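Local coordinates for protein ferritin (Pseudo-nitzschia multiseries, PDB 4IWK) that probably stores iron in a soluble, non-toxic form, taking up ferrous iron, oxidising it with dioxygen and depositing it as ferric hydroxides, at residues Q12-Y23 with L94-L105. Residues are numbered along the deposited sequence; the frame is centred on the assembly and turned at random.
With FE (Fe (III) ion), chain G; FE (Fe (III) ion), chain I.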
ATOM      1  N   GLN A  12      49.993  16.023 -17.561  1.00 21.52           N
ATOM      2  CA  GLN A  12      48.559  15.952 -17.895  1.00 20.93           C
ATOM      3  C   GLN A  12      47.783  16.404 -16.627  1.00 20.85           C
ATOM      4  O   GLN A  12      46.731  17.111 -16.746  1.00 18.56           O
ATOM      5  CB  GLN A  12      48.063  14.535 -18.314  1.00 21.80           C
ATOM      6  CG  GLN A  12      46.623  14.563 -18.817  1.00 22.07           C
ATOM      7  CD  GLN A  12      46.488  15.424 -20.085  1.00 25.55           C
ATOM      8  OE1 GLN A  12      47.441  15.497 -20.874  1.00 26.36           O
ATOM      9  NE2 GLN A  12      45.371  16.082 -20.276  1.00 27.14           N
ATOM     10  N   VAL A  13      48.233  15.980 -15.455  1.00 20.63           N
ATOM     11  CA  VAL A  13      47.566  16.407 -14.221  1.00 17.23           C
ATOM     12  C   VAL A  13      47.646  17.911 -14.135  1.00 18.12           C
ATOM     13  O   VAL A  13      46.641  18.583 -13.847  1.00 18.80           O
ATOM     14  CB  VAL A  13      48.238  15.818 -12.954  1.00 19.93           C
ATOM     15  CG1 VAL A  13      47.635  16.419 -11.683  1.00 20.35           C
ATOM     16  CG2 VAL A  13      48.102  14.278 -12.938  1.00 23.54           C
ATOM     17  N   THR A  14      48.845  18.456 -14.373  1.00 16.11           N
ATOM     18  CA  THR A  14      48.952  19.920 -14.380  1.00 17.82           C
ATOM     19  C   THR A  14      48.008  20.610 -15.378  1.00 18.23           C
ATOM     20  O   THR A  14      47.375  21.623 -15.036  1.00 18.73           O
ATOM     21  CB  THR A  14      50.387  20.351 -14.717  1.00 19.64           C
ATOM     22  OG1 THR A  14      51.228  19.685 -13.805  1.00 20.77           O
ATOM     23  CG2 THR A  14      50.549  21.920 -14.525  1.00 22.34           C
ATOM     24  N   GLN A  15      47.847  20.025 -16.589  1.00 17.63           N
ATOM     25  CA  GLN A  15      47.031  20.671 -17.602  1.00 16.63           C
ATOM     26  C   GLN A  15      45.532  20.631 -17.146  1.00 16.27           C
ATOM     27  O   GLN A  15      44.789  21.623 -17.385  1.00 18.04           O
ATOM     28  CB  GLN A  15      47.237  19.898 -18.909  1.00 18.02           C
ATOM     29  CG  GLN A  15      46.322  20.431 -20.063  1.00 20.18           C
ATOM     30  CD  GLN A  15      46.588  21.912 -20.390  1.00 23.91           C
ATOM     31  OE1 GLN A  15      47.721  22.400 -20.216  1.00 25.59           O
ATOM     32  NE2 GLN A  15      45.547  22.654 -20.779  1.00 24.18           N
ATOM     33  N   GLU A  16      45.110  19.509 -16.507  1.00 17.05           N
ATOM     34  CA  GLU A  16      43.663  19.431 -16.113  1.00 15.79           C
ATOM     35  C   GLU A  16      43.449  20.459 -14.998  1.00 16.90           C
ATOM     36  O   GLU A  16      42.407  21.175 -15.039  1.00 17.41           O
ATOM     37  CB  GLU A  16      43.317  18.049 -15.533  1.00 17.58           C
ATOM     38  CG  GLU A  16      43.441  16.932 -16.639  1.00 19.40           C
ATOM     39  CD  GLU A  16      42.582  17.044 -17.858  1.00 22.88           C
ATOM     40  OE1 GLU A  16      41.577  17.750 -17.771  1.00 25.61           O
ATOM     41  OE2 GLU A  16      42.904  16.366 -18.866  1.00 27.18           O
ATOM     42  N   PHE A  17      44.401  20.591 -14.086  1.00 17.79           N
ATOM     43  CA  PHE A  17      44.196  21.575 -13.010  1.00 17.14           C
ATOM     44  C   PHE A  17      44.342  23.023 -13.491  1.00 17.42           C
ATOM     45  O   PHE A  17      43.607  23.911 -12.975  1.00 17.99           O
ATOM     46  CB  PHE A  17      45.156  21.327 -11.827  1.00 16.37           C
ATOM     47  CG  PHE A  17      44.913  20.048 -11.089  1.00 18.52           C
ATOM     48  CD1 PHE A  17      43.672  19.371 -11.125  1.00 18.47           C
ATOM     49  CD2 PHE A  17      45.944  19.533 -10.302  1.00 22.02           C
ATOM     50  CE1 PHE A  17      43.467  18.198 -10.391  1.00 19.34           C
ATOM     51  CE2 PHE A  17      45.735  18.361  -9.559  1.00 21.77           C
ATOM     52  CZ  PHE A  17      44.466  17.721  -9.570  1.00 21.21           C
ATOM     53  N   THR A  18      45.172  23.249 -14.521  1.00 16.01           N
ATOM     54  CA  THR A  18      45.291  24.565 -15.171  1.00 17.89           C
ATOM     55  C   THR A  18      43.954  24.909 -15.794  1.00 18.44           C
ATOM     56  O   THR A  18      43.422  26.023 -15.606  1.00 18.15           O
ATOM     57  CB  THR A  18      46.400  24.519 -16.237  1.00 17.46           C
ATOM     58  OG1 THR A  18      47.642  24.267 -15.561  1.00 18.85           O
ATOM     59  CG2 THR A  18      46.503  25.809 -17.016  1.00 18.91           C
ATOM     60  N   ALA A  19      43.376  23.933 -16.482  1.00 16.44           N
ATOM     61  CA  ALA A  19      42.067  24.176 -17.091  1.00 15.71           C
ATOM     62  C   ALA A  19      40.975  24.395 -16.059  1.00 18.25           C
ATOM     63  O   ALA A  19      40.186  25.263 -16.240  1.00 17.76           O
ATOM     64  CB  ALA A  19      41.664  22.994 -17.954  1.00 16.85           C
ATOM     65  N   SER A  20      41.039  23.702 -14.940  1.00 17.33           N
ATOM     66  CA  SER A  20      40.061  23.972 -13.873  1.00 16.92           C
ATOM     67  C   SER A  20      40.106  25.443 -13.440  1.00 17.94           C
ATOM     68  O   SER A  20      39.059  26.083 -13.222  1.00 16.80           O
ATOM     69  CB  SER A  20      40.381  23.045 -12.705  1.00 18.18           C
ATOM     70  OG  SER A  20      39.415  23.281 -11.687  1.00 18.64           O
ATOM     71  N   GLN A  21      41.342  25.958 -13.305  1.00 16.04           N
ATOM     72  CA  GLN A  21      41.506  27.361 -12.835  1.00 16.41           C
ATOM     73  C   GLN A  21      41.087  28.334 -13.907  1.00 16.44           C
ATOM     74  O   GLN A  21      40.542  29.430 -13.619  1.00 17.04           O
ATOM     75  CB  GLN A  21      43.008  27.638 -12.434  1.00 16.72           C
ATOM     76  CG  GLN A  21      43.365  26.978 -11.110  1.00 19.77           C
ATOM     77  CD  GLN A  21      42.602  27.730  -9.963  1.00 23.65           C
ATOM     78  OE1 GLN A  21      41.516  27.259  -9.608  1.00 29.83           O
ATOM     79  NE2 GLN A  21      43.134  28.856  -9.466  1.00 22.99           N
ATOM     80  N   VAL A  22      41.368  28.015 -15.193  1.00 15.92           N
ATOM     81  CA  VAL A  22      40.900  28.888 -16.259  1.00 17.28           C
ATOM     82  C   VAL A  22      39.332  28.957 -16.303  1.00 17.58           C
ATOM     83  O   VAL A  22      38.720  30.058 -16.461  1.00 18.43           O
ATOM     84  CB  VAL A  22      41.480  28.418 -17.606  1.00 16.41           C
ATOM     85  CG1 VAL A  22      40.831  29.257 -18.762  1.00 17.82           C
ATOM     86  CG2 VAL A  22      43.048  28.637 -17.618  1.00 17.24           C
ATOM     87  N   TYR A  23      38.694  27.805 -16.171  1.00 15.95           N
ATOM     88  CA  TYR A  23      37.206  27.823 -16.081  1.00 16.44           C
ATOM     89  C   TYR A  23      36.750  28.610 -14.898  1.00 17.45           C
ATOM     90  O   TYR A  23      35.755  29.345 -15.040  1.00 16.50           O
ATOM     91  CB  TYR A  23      36.728  26.336 -15.978  1.00 16.88           C
ATOM     92  CG  TYR A  23      36.543  25.731 -17.359  1.00 17.04           C
ATOM     93  CD1 TYR A  23      37.234  24.592 -17.758  1.00 18.18           C
ATOM     94  CD2 TYR A  23      35.477  26.159 -18.155  1.00 18.19           C
ATOM     95  CE1 TYR A  23      37.017  23.979 -19.033  1.00 19.65           C
ATOM     96  CE2 TYR A  23      35.199  25.556 -19.394  1.00 18.40           C
ATOM     97  CZ  TYR A  23      35.956  24.468 -19.798  1.00 19.25           C
ATOM     98  OH  TYR A  23      35.717  23.810 -20.995  1.00 21.22           O
ATOM     99  N   LEU A  94      41.406  26.457 -24.751  1.00 17.45           N
ATOM    100  CA  LEU A  94      41.799  25.659 -23.582  1.00 16.59           C
ATOM    101  C   LEU A  94      41.488  24.157 -23.875  1.00 18.79           C
ATOM    102  O   LEU A  94      42.342  23.270 -23.600  1.00 19.60           O
ATOM    103  CB  LEU A  94      40.981  26.116 -22.380  1.00 18.13           C
ATOM    104  CG  LEU A  94      41.226  25.336 -21.067  1.00 20.82           C
ATOM    105  CD1 LEU A  94      42.636  25.622 -20.540  1.00 20.83           C
ATOM    106  CD2 LEU A  94      40.113  25.739 -20.078  1.00 20.01           C
ATOM    107  N   GLU A  95      40.274  23.886 -24.316  1.00 20.26           N
ATOM    108  CA  GLU A  95      39.864  22.483 -24.616  1.00 19.85           C
ATOM    109  C   GLU A  95      40.749  21.875 -25.725  1.00 20.93           C
ATOM    110  O   GLU A  95      41.123  20.667 -25.590  1.00 20.33           O
ATOM    111  CB  GLU A  95      38.398  22.339 -24.899  1.00 19.66           C
ATOM    112  CG  GLU A  95      37.532  22.499 -23.598  1.00 20.06           C
ATOM    113  CD  GLU A  95      37.729  21.479 -22.529  1.00 21.63           C
ATOM    114  OE1 GLU A  95      38.467  20.506 -22.745  1.00 23.48           O
ATOM    115  OE2 GLU A  95      37.020  21.666 -21.523  1.00 20.84           O
ATOM    116  N   GLN A  96      41.100  22.682 -26.711  1.00 21.59           N
ATOM    117  CA  GLN A  96      41.985  22.198 -27.776  1.00 23.04           C
ATOM    118  C   GLN A  96      43.339  21.848 -27.213  1.00 24.41           C
ATOM    119  O   GLN A  96      43.948  20.806 -27.580  1.00 23.87           O
ATOM    120  CB  GLN A  96      42.115  23.187 -28.884  1.00 23.48           C
ATOM    121  CG  GLN A  96      40.793  23.293 -29.646  1.00 23.41           C
ATOM    122  CD  GLN A  96      40.736  24.506 -30.565  1.00 26.52           C
ATOM    123  OE1 GLN A  96      41.550  25.409 -30.438  1.00 29.69           O
ATOM    124  NE2 GLN A  96      39.764  24.520 -31.503  1.00 25.90           N
ATOM    125  N   ALA A  97      43.827  22.670 -26.258  1.00 21.76           N
ATOM    126  CA  ALA A  97      45.018  22.323 -25.508  1.00 21.79           C
ATOM    127  C   ALA A  97      44.961  21.067 -24.686  1.00 25.33           C
ATOM    128  O   ALA A  97      45.979  20.337 -24.572  1.00 23.75           O
ATOM    129  CB  ALA A  97      45.490  23.504 -24.617  1.00 20.58           C
ATOM    130  N   ASN A  98      43.850  20.878 -24.001  1.00 21.54           N
ATOM    131  CA  ASN A  98      43.660  19.693 -23.211  1.00 20.61           C
ATOM    132  C   ASN A  98      43.752  18.467 -24.170  1.00 22.31           C
ATOM    133  O   ASN A  98      44.325  17.447 -23.792  1.00 22.58           O
ATOM    134  CB  ASN A  98      42.281  19.714 -22.586  1.00 22.12           C
ATOM    135  CG  ASN A  98      42.172  20.625 -21.374  1.00 25.67           C
ATOM    136  OD1 ASN A  98      43.179  21.168 -20.880  1.00 22.52           O
ATOM    137  ND2 ASN A  98      40.950  20.668 -20.787  1.00 22.97           N
ATOM    138  N   THR A  99      43.145  18.562 -25.329  1.00 22.02           N
ATOM    139  CA  THR A  99      43.110  17.417 -26.302  1.00 21.50           C
ATOM    140  C   THR A  99      44.522  17.223 -26.772  1.00 23.75           C
ATOM    141  O   THR A  99      44.924  16.059 -26.851  1.00 24.25           O
ATOM    142  CB  THR A  99      42.217  17.753 -27.473  1.00 22.74           C
ATOM    143  OG1 THR A  99      40.884  17.914 -27.001  1.00 23.51           O
ATOM    144  CG2 THR A  99      42.231  16.611 -28.568  1.00 24.66           C
ATOM    145  N   ARG A 100      45.272  18.286 -27.112  1.00 25.47           N
ATOM    146  CA  ARG A 100      46.659  18.085 -27.568  1.00 28.59           C
ATOM    147  C   ARG A 100      47.520  17.424 -26.525  1.00 27.37           C
ATOM    148  O   ARG A 100      48.303  16.556 -26.849  1.00 29.19           O
ATOM    149  CB  ARG A 100      47.325  19.382 -28.022  1.00 30.61           C
ATOM    150  CG  ARG A 100      46.887  19.833 -29.417  1.00 36.71           C
ATOM    151  CD  ARG A 100      47.689  21.095 -29.910  1.00 39.48           C
ATOM    152  NE  ARG A 100      48.170  21.895 -28.761  1.00 45.38           N
ATOM    153  CZ  ARG A 100      47.579  22.976 -28.213  1.00 43.71           C
ATOM    154  NH1 ARG A 100      46.471  23.516 -28.720  1.00 33.37           N
ATOM    155  NH2 ARG A 100      48.123  23.510 -27.106  1.00 46.99           N
ATOM    156  N   SER A 101      47.340  17.776 -25.261  1.00 25.73           N
ATOM    157  CA  SER A 101      48.124  17.243 -24.193  1.00 25.24           C
ATOM    158  C   SER A 101      47.840  15.703 -24.100  1.00 22.87           C
ATOM    159  O   SER A 101      48.756  14.844 -23.872  1.00 24.64           O
ATOM    160  CB  SER A 101      47.679  17.991 -22.928  1.00 28.34           C
ATOM    161  OG  SER A 101      48.472  17.540 -21.900  1.00 36.43           O
ATOM    162  N   LEU A 102      46.572  15.357 -24.258  1.00 21.97           N
ATOM    163  CA  LEU A 102      46.147  13.966 -24.177  1.00 19.50           C
ATOM    164  C   LEU A 102      46.706  13.183 -25.352  1.00 24.31           C
ATOM    165  O   LEU A 102      47.049  11.992 -25.185  1.00 22.66           O
ATOM    166  CB  LEU A 102      44.582  13.816 -24.179  1.00 20.86           C
ATOM    167  CG  LEU A 102      43.989  14.156 -22.811  1.00 23.67           C
ATOM    168  CD1 LEU A 102      42.455  14.362 -22.922  1.00 26.33           C
ATOM    169  CD2 LEU A 102      44.317  13.068 -21.753  1.00 23.98           C
ATOM    170  N   LEU A 103      46.649  13.777 -26.540  1.00 22.12           N
ATOM    171  CA  LEU A 103      47.215  13.053 -27.737  1.00 25.30           C
ATOM    172  C   LEU A 103      48.730  12.946 -27.600  1.00 26.30           C
ATOM    173  O   LEU A 103      49.263  11.885 -27.916  1.00 28.43           O
ATOM    174  CB  LEU A 103      46.797  13.783 -29.061  1.00 25.48           C
ATOM    175  CG  LEU A 103      45.279  13.692 -29.394  1.00 28.51           C
ATOM    176  CD1 LEU A 103      45.040  14.556 -30.635  1.00 32.79           C
ATOM    177  CD2 LEU A 103      44.626  12.318 -29.657  1.00 27.39           C
ATOM    178  N   ASN A 104      49.407  13.913 -26.987  1.00 26.00           N
ATOM    179  CA  ASN A 104      50.860  13.758 -26.745  1.00 29.51           C
ATOM    180  C   ASN A 104      51.185  12.624 -25.815  1.00 28.55           C
ATOM    181  O   ASN A 104      52.145  11.835 -26.021  1.00 23.73           O
ATOM    182  CB  ASN A 104      51.478  15.034 -26.133  1.00 36.33           C
ATOM    183  CG  ASN A 104      51.583  16.167 -27.130  1.00 37.35           C
ATOM    184  OD1 ASN A 104      51.494  15.960 -28.327  1.00 41.33           O
ATOM    185  ND2 ASN A 104      51.687  17.397 -26.607  1.00 48.00           N
ATOM    186  N   LEU A 105      50.403  12.544 -24.742  1.00 21.29           N
ATOM    187  CA  LEU A 105      50.557  11.443 -23.784  1.00 19.56           C
ATOM    188  C   LEU A 105      50.270  10.101 -24.475  1.00 19.87           C
ATOM    189  O   LEU A 105      51.052   9.138 -24.250  1.00 20.71           O
ATOM    190  CB  LEU A 105      49.548  11.666 -22.595  1.00 18.97           C
ATOM    191  CG  LEU A 105      49.601  10.651 -21.555  1.00 22.26           C
ATOM    192  CD1 LEU A 105      51.021  10.329 -20.969  1.00 23.41           C
ATOM    193  CD2 LEU A 105      48.614  11.111 -20.414  1.00 22.53           C
TER
HETATM  194 FE    FE G 201      39.973  17.875 -18.973  0.90 24.50          FE
HETATM  195 FE    FE I 203      37.349  19.874 -20.468  0.85 23.97          FE
HETATM  196  O   HOH W   1      40.859  16.603 -20.339  1.00 28.28           O
HETATM  197  O   HOH W   2      38.601  18.422 -20.489  1.00 28.00           O
HETATM  198  O   HOH W   3      35.949  19.633 -19.320  1.00 34.45           O
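Q12, Q15 and L94 are the knobs between 12-23 and 94-105. Q12 fills a hollow formed by N98, S101, L102 and L105. Its chain bends at chi2 (63°), laying the amide across L102, with NE2 3.5 Å from L102 CG. S101 OG donates to Q12 OE1 from above the carbonyl plane. On the other branch, Q12 NE2 donates to E16 OE2, 2.9 Å away and in the amide plane. Without the Q12 amide, as with an alanine here, L102 would probably face a gap, and S101 OG and E16 OE2 would lose these partners.

One turn on, Q15 sits among L94, A97, N98 and S101. Its NE2 gives N98 OD1 a nearly straight bond of 2.8 Å, the two amide planes 72° apart. L94 is the return knob, among Q15, A19, V22 and Y23; its CD2 lies 3.7 Å from Y23 CE1. Y23 OH donates to the anti lone pair of E95 OE2 at 2.6 Å, which probably helps to position this iron ligand.

E16 OE1 and E95 OE2 bind separate iron(III) ions, and water 2 bridges the metals. E49, H52 and E131 supply further ligands. This antiparallel helix pair (170° between the segments) forms one side of the di-iron ferroxidase centre inside the ferritin four-helix bundle.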